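Local coordinates for type IV pilus assembly protein PilF (Thermus thermophilus HB8, PDB 5OIU) that probably hydrolyses ATP as a hexameric AAA+ motor ATPase that powers the assembly of type IV pili, at residues T175-D178 with P179-Y182; R202-R205 with A206-R209. All coordinates share one frame; numbering follows the deposited sequence.

Contact 1 of 2, residues T175-D178 with P179-Y182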
loop_
_atom_site.group_PDB
_atom_site.type_symbol
_atom_site.label_atom_id
_atom_site.label_comp_id
_atom_site.label_asym_id
_atom_site.label_seq_id
_atom_site.Cartn_x
_atom_site.Cartn_y
_atom_site.Cartn_z
ATOM N N THR C 175 28.057 23.585 -2.132
ATOM C CA THR C 175 26.781 23.488 -2.828
ATOM C C THR C 175 26.929 22.660 -4.104
ATOM O O THR C 175 28.018 22.520 -4.660
ATOM C CB THR C 175 26.229 24.875 -3.201
ATOM O OG1 THR C 175 26.953 25.392 -4.321
ATOM C CG2 THR C 175 26.380 25.863 -2.079
ATOM N N ILE C 176 25.811 22.104 -4.565
ATOM C CA ILE C 176 25.678 21.583 -5.920
ATOM C C ILE C 176 24.382 22.148 -6.500
ATOM O O ILE C 176 23.317 22.066 -5.872
ATOM C CB ILE C 176 25.704 20.037 -5.959
ATOM C CG1 ILE C 176 25.634 19.530 -7.403
ATOM C CG2 ILE C 176 24.624 19.430 -5.079
ATOM C CD1 ILE C 176 26.784 19.980 -8.243
ATOM N N GLU C 177 24.476 22.759 -7.676
ATOM C CA GLU C 177 23.423 23.649 -8.155
ATOM C C GLU C 177 23.210 23.466 -9.649
ATOM O O GLU C 177 24.144 23.162 -10.395
ATOM C CB GLU C 177 23.748 25.122 -7.846
ATOM C CG GLU C 177 24.045 25.398 -6.383
ATOM C CD GLU C 177 24.184 26.873 -6.084
ATOM O OE1 GLU C 177 23.333 27.661 -6.563
ATOM O OE2 GLU C 177 25.155 27.247 -5.385
ATOM N N ASP C 178 21.962 23.631 -10.077
ATOM C CA ASP C 178 21.614 23.558 -11.494
ATOM C C ASP C 178 20.661 24.682 -11.845
ATOM O O ASP C 178 19.437 24.521 -11.774
ATOM C CB ASP C 178 20.982 22.217 -11.856
ATOM C CG ASP C 178 20.597 22.140 -13.323
ATOM O OD1 ASP C 178 21.124 22.943 -14.124
ATOM O OD2 ASP C 178 19.764 21.282 -13.677
ATOM N N PRO C 179 21.187 25.840 -12.261
ATOM C CA PRO C 179 22.622 26.103 -12.335
ATOM C C PRO C 179 23.088 26.807 -11.063
ATOM O O PRO C 179 22.291 26.980 -10.149
ATOM C CB PRO C 179 22.725 27.023 -13.551
ATOM C CG PRO C 179 21.447 27.864 -13.458
ATOM C CD PRO C 179 20.404 27.002 -12.730
ATOM N N VAL C 180 24.351 27.214 -10.994
ATOM C CA VAL C 180 24.753 28.161 -9.959
ATOM C C VAL C 180 24.229 29.540 -10.345
ATOM O O VAL C 180 24.554 30.060 -11.420
ATOM C CB VAL C 180 26.277 28.179 -9.789
ATOM C CG1 VAL C 180 26.698 29.389 -8.991
ATOM C CG2 VAL C 180 26.742 26.923 -9.090
ATOM N N GLU C 181 23.488 30.161 -9.446
ATOM C CA GLU C 181 22.884 31.488 -9.698
ATOM C C GLU C 181 23.690 32.574 -8.990
ATOM O O GLU C 181 24.462 33.254 -9.619
ATOM C CB GLU C 181 21.482 31.526 -9.098
ATOM C CG GLU C 181 20.436 30.759 -9.867
ATOM C CD GLU C 181 19.142 30.567 -9.101
ATOM O OE1 GLU C 181 18.376 31.505 -9.021
ATOM O OE2 GLU C 181 18.917 29.487 -8.590
ATOM N N TYR C 182 23.471 32.750 -7.724
ATOM C CA TYR C 182 24.181 33.759 -6.973
ATOM C C TYR C 182 25.591 33.285 -6.634
ATOM O O TYR C 182 25.890 32.087 -6.629
ATOM C CB TYR C 182 23.415 34.095 -5.691
ATOM C CG TYR C 182 21.933 34.370 -5.899
ATOM C CD1 TYR C 182 21.013 33.326 -6.009
ATOM C CD2 TYR C 182 21.449 35.679 -5.963
ATOM C CE1 TYR C 182 19.649 33.580 -6.196
ATOM C CE2 TYR C 182 20.084 35.947 -6.147
ATOM C CZ TYR C 182 19.190 34.899 -6.266
ATOM O OH TYR C 182 17.839 35.167 -6.450
#
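Strand 173-177 of the P-loop NTPase sheet runs out into the loop that follows it, and Glu177 meets Val180 where the chain turns at the cis peptide between Asp178 and Pro179. The turn brings Pro179 O to 3.3 Å from Glu177 CB, while Val180 CG2, which stands beside its own backbone N, packs 3.7 Å from the same CB and reaches on to the carboxylate carbon, 3.9 Å from Glu177 CD. With CG anti to its carbonyl carbon (chi1 -54°) and the chain extended beyond it, Glu177 passes obliquely across Val180 and sends its carboxylate back to Thr175, whose OG1 donates to the anti lone pair of OE2 at 2.8 Å. Gln189 NE2 also binds OE2, so two donors grip this buried oxygen. Without the carboxylate, as with an alanine here, Thr175 OG1 would probably lose its acceptor and Gln189 NE2 one of its two, the other being Tyr182 O. Further along the loop, Glu181 touches Ser156 of the ATP pocket, its side chain about 4 Å from the bound magnesium at nearest atoms. Strand 188-191 flanks the turn through Gln189 and Gln191, Phe160 of helix 155-166 touches Glu177, and Arg221 forms a salt bridge with Asp178.

Contact 2 of 2, residues R202-R205 with A206-R209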
loop_
_atom_site.group_PDB
_atom_site.type_symbol
_atom_site.label_atom_id
_atom_site.label_comp_id
_atom_site.label_asym_id
_atom_site.label_seq_id
_atom_site.Cartn_x
_atom_site.Cartn_y
_atom_site.Cartn_z
ATOM N N ARG C 202 26.527 12.217 -8.595
ATOM C CA ARG C 202 27.964 12.005 -8.712
ATOM C C ARG C 202 28.743 13.086 -7.966
ATOM O O ARG C 202 29.725 12.782 -7.274
ATOM C CB ARG C 202 28.371 11.959 -10.181
ATOM C CG ARG C 202 29.873 11.979 -10.405
ATOM C CD ARG C 202 30.501 10.635 -10.078
ATOM N NE ARG C 202 31.920 10.595 -10.432
ATOM C CZ ARG C 202 32.382 10.583 -11.682
ATOM N NH1 ARG C 202 31.537 10.597 -12.715
ATOM N NH2 ARG C 202 33.694 10.550 -11.900
ATOM N N ALA C 203 28.303 14.346 -8.069
ATOM C CA ALA C 203 28.916 15.414 -7.282
ATOM C C ALA C 203 28.705 15.197 -5.785
ATOM O O ALA C 203 29.642 15.325 -4.991
ATOM C CB ALA C 203 28.354 16.770 -7.706
ATOM N N LEU C 204 27.478 14.865 -5.381
ATOM C CA LEU C 204 27.167 14.777 -3.956
ATOM C C LEU C 204 27.987 13.676 -3.283
ATOM O O LEU C 204 28.438 13.828 -2.137
ATOM C CB LEU C 204 25.666 14.543 -3.776
ATOM C CG LEU C 204 24.995 14.747 -2.414
ATOM C CD1 LEU C 204 25.507 16.016 -1.777
ATOM C CD2 LEU C 204 23.464 14.763 -2.531
ATOM N N ARG C 205 28.210 12.565 -3.989
ATOM C CA ARG C 205 29.039 11.492 -3.451
ATOM C C ARG C 205 30.494 11.936 -3.296
ATOM O O ARG C 205 31.159 11.588 -2.313
ATOM C CB ARG C 205 28.943 10.263 -4.353
ATOM C CG ARG C 205 29.191 8.967 -3.628
ATOM C CD ARG C 205 28.811 7.755 -4.512
ATOM N NE ARG C 205 27.402 7.323 -4.465
ATOM C CZ ARG C 205 26.750 6.924 -3.366
ATOM N NH1 ARG C 205 27.360 6.928 -2.172
ATOM N NH2 ARG C 205 25.469 6.532 -3.458
ATOM N N ALA C 206 31.007 12.707 -4.249
ATOM C CA ALA C 206 32.350 13.242 -4.093
ATOM C C ALA C 206 32.449 14.131 -2.854
ATOM O O ALA C 206 33.467 14.118 -2.149
ATOM C CB ALA C 206 32.746 14.004 -5.349
ATOM N N PHE C 207 31.373 14.866 -2.543
ATOM C CA PHE C 207 31.350 15.757 -1.387
ATOM C C PHE C 207 31.705 15.056 -0.089
ATOM O O PHE C 207 32.142 15.721 0.856
ATOM C CB PHE C 207 29.974 16.381 -1.216
ATOM C CG PHE C 207 29.647 17.412 -2.233
ATOM C CD1 PHE C 207 30.469 17.613 -3.329
ATOM C CD2 PHE C 207 28.499 18.173 -2.100
ATOM C CE1 PHE C 207 30.168 18.544 -4.266
ATOM C CE2 PHE C 207 28.186 19.132 -3.054
ATOM C CZ PHE C 207 29.033 19.317 -4.131
ATOM N N LEU C 208 31.521 13.736 -0.012
ATOM C CA LEU C 208 31.796 13.038 1.240
ATOM C C LEU C 208 33.291 12.944 1.542
ATOM O O LEU C 208 33.666 12.747 2.704
ATOM C CB LEU C 208 31.136 11.657 1.209
ATOM C CG LEU C 208 29.611 11.853 1.191
ATOM C CD1 LEU C 208 28.869 10.542 1.372
ATOM C CD2 LEU C 208 29.196 12.891 2.255
ATOM N N ARG C 209 34.157 13.111 0.541
ATOM C CA ARG C 209 35.594 13.133 0.773
ATOM C C ARG C 209 36.169 14.539 0.696
ATOM O O ARG C 209 37.381 14.702 0.562
ATOM C CB ARG C 209 36.298 12.202 -0.211
ATOM C CG ARG C 209 36.279 10.770 0.293
ATOM C CD ARG C 209 37.084 9.816 -0.573
ATOM N NE ARG C 209 36.285 9.278 -1.665
ATOM C CZ ARG C 209 35.532 8.187 -1.562
ATOM N NH1 ARG C 209 35.474 7.526 -0.410
ATOM N NH2 ARG C 209 34.828 7.766 -2.610
#
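Phe207 packs tightly against the preceding helical turn, its CD1 lying 2.9 Å from Ala203 O, the same oxygen that accepts Phe207 N. With CG beside the backbone N and anti to the carbonyl carbon (chi1 -72°), the ring lies back along the helix and carries Leu204 CA over one face, 4.3 Å from the centroid and 21° off the normal, in a CH-pi contact. Ala203 C lies over that same face toward the rim, and Ala203 CB is 4.3 Å from Phe207 CE1. Leu204 crosses the aromatic side chain at about a right angle, bringing CD1 to 3.7 Å from Phe207 CD2. This is the buried side of helix 200-206, which lies on the mixed sheet of the P-loop NTPase fold: Phe207 and Leu204 both touch Ile215 of strand 214-217, and Leu204 also meets Ile228 of helix 223-235. Phe207 N donates to Ala203 O at 3.0 Å in the carbonyl plane, and Ala206 N to Arg202 O at 3.3 Å. One residue on, the bonding shifts to a three-residue step, Leu208 N to Arg205 O at 3.2 Å, with the donor well above the carbonyl plane. The looser side is shared between solvent and the second subunit: Arg205, exposed and bent at its third torsion, makes a long, weak ion pair with Glu224, whereas Arg202 packs on Leu77 and Arg209 forms a salt bridge with Asp80, both of the second subunit.

In the fold
From the N terminus the chain reaches contact 1 first, where strand 173-177 passes into the loop leading to strand 188-191; contact 2 follows on helix 200-206 and the residues after it, before strand 214-217. Both are local contacts along the chain, and the two stand in series, neither nested nor crossed, with centres about 15 Å apart. They meet through Thr175 and Ile176: Ile176 CD1 lies 3.6 Å from Ala203 CB, and Phe207 CZ approaches Thr175 O at 3.4 Å. The helix is thus seated on the strand whose following loop carries Glu181 toward the nucleotide. Both regions also touch the second subunit, Val180 packing on its Val102 and Phe207 on its Leu99.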